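Local coordinates for protein YECBM32 (Yersinia enterocolitica, PDB 2JDA) that binds polygalacturonic acid, the backbone of pectin, in the periplasm as a calcium-containing carbohydrate-binding module of the F5/8 type C family, at residues 11-16 and 28-33. Sequence-based numbering, arbitrary orientation.
With CA (calcium ion), chain C.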
ATOM      1  N   VAL A  11      10.252   8.322  -3.122  1.00 16.00           N
ATOM      2  CA  VAL A  11      10.978   9.480  -2.558  1.00 16.79           C
ATOM      3  C   VAL A  11      10.240  10.252  -1.483  1.00 15.63           C
ATOM      4  O   VAL A  11      10.851  10.966  -0.701  1.00 16.72           O
ATOM      5  CB  VAL A  11      11.399  10.503  -3.632  1.00 17.10           C
ATOM      6  CG1 VAL A  11      12.330   9.854  -4.600  1.00 19.35           C
ATOM      7  CG2 VAL A  11      10.228  11.159  -4.355  1.00 16.60           C
ATOM      8  N   ALA A  12       8.945  10.047  -1.354  1.00 14.61           N
ATOM      9  CA  ALA A  12       8.164  10.797  -0.376  1.00 13.94           C
ATOM     10  C   ALA A  12       6.904  10.014  -0.088  1.00 13.53           C
ATOM     11  O   ALA A  12       6.326   9.430  -0.990  1.00 14.05           O
ATOM     12  CB  ALA A  12       7.842  12.148  -0.879  1.00 14.62           C
ATOM     13  N   VAL A  13       6.536   9.989   1.172  1.00 10.93           N
ATOM     14  CA  VAL A  13       5.313   9.349   1.626  1.00 10.60           C
ATOM     15  C   VAL A  13       4.541  10.374   2.433  1.00 11.17           C
ATOM     16  O   VAL A  13       5.140  11.094   3.264  1.00 12.15           O
ATOM     17  CB  VAL A  13       5.566   8.096   2.493  1.00 10.30           C
ATOM     18  CG1 VAL A  13       4.242   7.463   2.946  1.00 12.03           C
ATOM     19  CG2 VAL A  13       6.420   7.117   1.775  1.00 11.35           C
ATOM     20  N   THR A  14       3.232  10.441   2.220  1.00  9.91           N
ATOM     21  CA  THR A  14       2.343  11.276   3.022  1.00 10.06           C
ATOM     22  C   THR A  14       1.170  10.407   3.434  1.00  9.80           C
ATOM     23  O   THR A  14       0.888   9.377   2.817  1.00  9.80           O
ATOM     24  CB  THR A  14       1.885  12.538   2.287  1.00 10.90           C
ATOM     25  OG1 THR A  14       1.302  12.171   1.026  1.00 11.92           O
ATOM     26  CG2 THR A  14       3.026  13.452   1.993  1.00 12.10           C
ATOM     27  N   ALA A  15       0.432  10.840   4.428  1.00 10.26           N
ATOM     28  CA  ALA A  15      -0.741  10.097   4.865  1.00  9.87           C
ATOM     29  C   ALA A  15      -1.790  10.996   5.528  1.00  9.74           C
ATOM     30  O   ALA A  15      -1.494  12.102   5.989  1.00 10.50           O
ATOM     31  CB  ALA A  15      -0.338   8.971   5.799  1.00 10.20           C
ATOM     32  N   SER A  16      -3.016  10.474   5.618  1.00  9.26           N
ATOM     33  CA  SER A  16      -4.083  11.142   6.300  1.00 10.06           C
ATOM     34  C   SER A  16      -3.784  11.345   7.781  1.00 10.90           C
ATOM     35  O   SER A  16      -4.271  12.314   8.361  1.00 11.37           O
ATOM     36  CB  SER A  16      -5.354  10.307   6.200  1.00 10.84           C
ATOM     37  OG  SER A  16      -5.183   9.016   6.662  1.00 10.91           O
ATOM     38  N   ASN A  28       7.493   4.689   7.493  1.00  9.97           N
ATOM     39  CA  ASN A  28       7.706   3.296   7.870  1.00  9.94           C
ATOM     40  C   ASN A  28       7.174   2.340   6.808  1.00  9.75           C
ATOM     41  O   ASN A  28       7.490   1.158   6.837  1.00 10.82           O
ATOM     42  CB  ASN A  28       7.068   2.915   9.216  1.00  9.90           C
ATOM     43  CG  ASN A  28       7.788   3.415  10.469  1.00 10.41           C
ATOM     44  OD1 ASN A  28       7.232   3.267  11.608  1.00 14.86           O
ATOM     45  ND2 ASN A  28       8.935   3.946  10.313  1.00  9.21           N
ATOM     46  N   ILE A  29       6.292   2.800   5.928  1.00 10.15           N
ATOM     47  CA  ILE A  29       5.714   1.889   4.943  1.00 10.48           C
ATOM     48  C   ILE A  29       6.686   1.591   3.828  1.00 10.88           C
ATOM     49  O   ILE A  29       6.420   0.692   3.043  1.00 12.30           O
ATOM     50  CB  ILE A  29       4.385   2.529   4.372  1.00 10.52           C
ATOM     51  CG1 ILE A  29       3.433   1.446   3.932  1.00 10.89           C
ATOM     52  CG2 ILE A  29       4.656   3.512   3.250  1.00 10.49           C
ATOM     53  CD1 ILE A  29       2.085   1.975   3.467  1.00 11.45           C
ATOM     54  N   ALA A  30       7.782   2.351   3.734  1.00 11.72           N
ATOM     55  CA  ALA A  30       8.685   2.270   2.590  1.00 13.46           C
ATOM     56  C   ALA A  30      10.154   2.257   2.979  1.00 14.38           C
ATOM     57  O   ALA A  30      10.996   2.688   2.167  1.00 16.37           O
ATOM     58  CB  ALA A  30       8.401   3.402   1.640  1.00 14.48           C
ATOM     59  N   ASP A  31      10.453   1.770   4.189  1.00 13.78           N
ATOM     60  CA  ASP A  31      11.830   1.829   4.727  1.00 15.09           C
ATOM     61  C   ASP A  31      12.587   0.551   4.564  1.00 16.59           C
ATOM     62  O   ASP A  31      13.740   0.455   5.012  1.00 19.41           O
ATOM     63  CB  ASP A  31      11.842   2.283   6.188  1.00 14.16           C
ATOM     64  CG  ASP A  31      11.084   1.392   7.102  1.00 13.04           C
ATOM     65  OD1 ASP A  31      10.495   0.357   6.662  1.00 14.80           O
ATOM     66  OD2 ASP A  31      11.099   1.591   8.328  1.00 15.99           O
ATOM     67  N   GLY A  32      11.979  -0.427   3.912  1.00 16.77           N
ATOM     68  CA  GLY A  32      12.651  -1.694   3.685  1.00 18.42           C
ATOM     69  C   GLY A  32      12.727  -2.596   4.884  1.00 19.04           C
ATOM     70  O   GLY A  32      13.369  -3.669   4.851  1.00 21.77           O
ATOM     71  N   ASP A  33      12.001  -2.258   5.933  1.00 18.11           N
ATOM     72  CA  ASP A  33      12.021  -3.000   7.167  1.00 17.48           C
ATOM     73  C   ASP A  33      10.585  -3.506   7.492  1.00 17.38           C
ATOM     74  O   ASP A  33       9.721  -2.692   7.829  1.00 16.40           O
ATOM     75  CB  ASP A  33      12.554  -2.065   8.251  1.00 18.71           C
ATOM     76  CG  ASP A  33      12.760  -2.742   9.579  1.00 18.76           C
ATOM     77  OD1 ASP A  33      12.284  -3.884   9.775  1.00 20.62           O
ATOM     78  OD2 ASP A  33      13.408  -2.194  10.494  1.00 21.17           O
TER
HETATM   79 CA    CA C1146       8.406  -0.903   7.223  1.00 11.95          CA
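V13 reaches from its strand to the calcium-binding loop with both methyls, one for each of two consecutive loop residues. V13 CG1, set anti to the backbone N (chi1 180°), meets I29 CG2 at 4.0 Å, the two side chains crossing at about a right angle. V13 CG2 lies 4.2 Å from A30 CB. The inner, well-packed side is that of I29, which is buried and also touches W38, I128 and I131; toward A30 the contact is slighter and partly open. The calcium is bound from both ends of the loop segment, by N28 O at 2.3 Å ahead of the contact residues and by D31 OD1 at 2.5 Å and D33 O at 2.3 Å after them. D31 OD1 also accepts D33 N in an Asx turn, the N-H arriving from above the carboxylate plane; T36, N129 and E130 complete the protein ligands. Strand 10-15 is outermost in the five-stranded antiparallel sheet, pairing with strand 44-50. Its V13 packs against the loop leading to strand 38-41, and I29 of that loop packs in turn on strands 38-41 and 125-133 of the other sheet, where a backbone hydrogen bond joins I29 to I131.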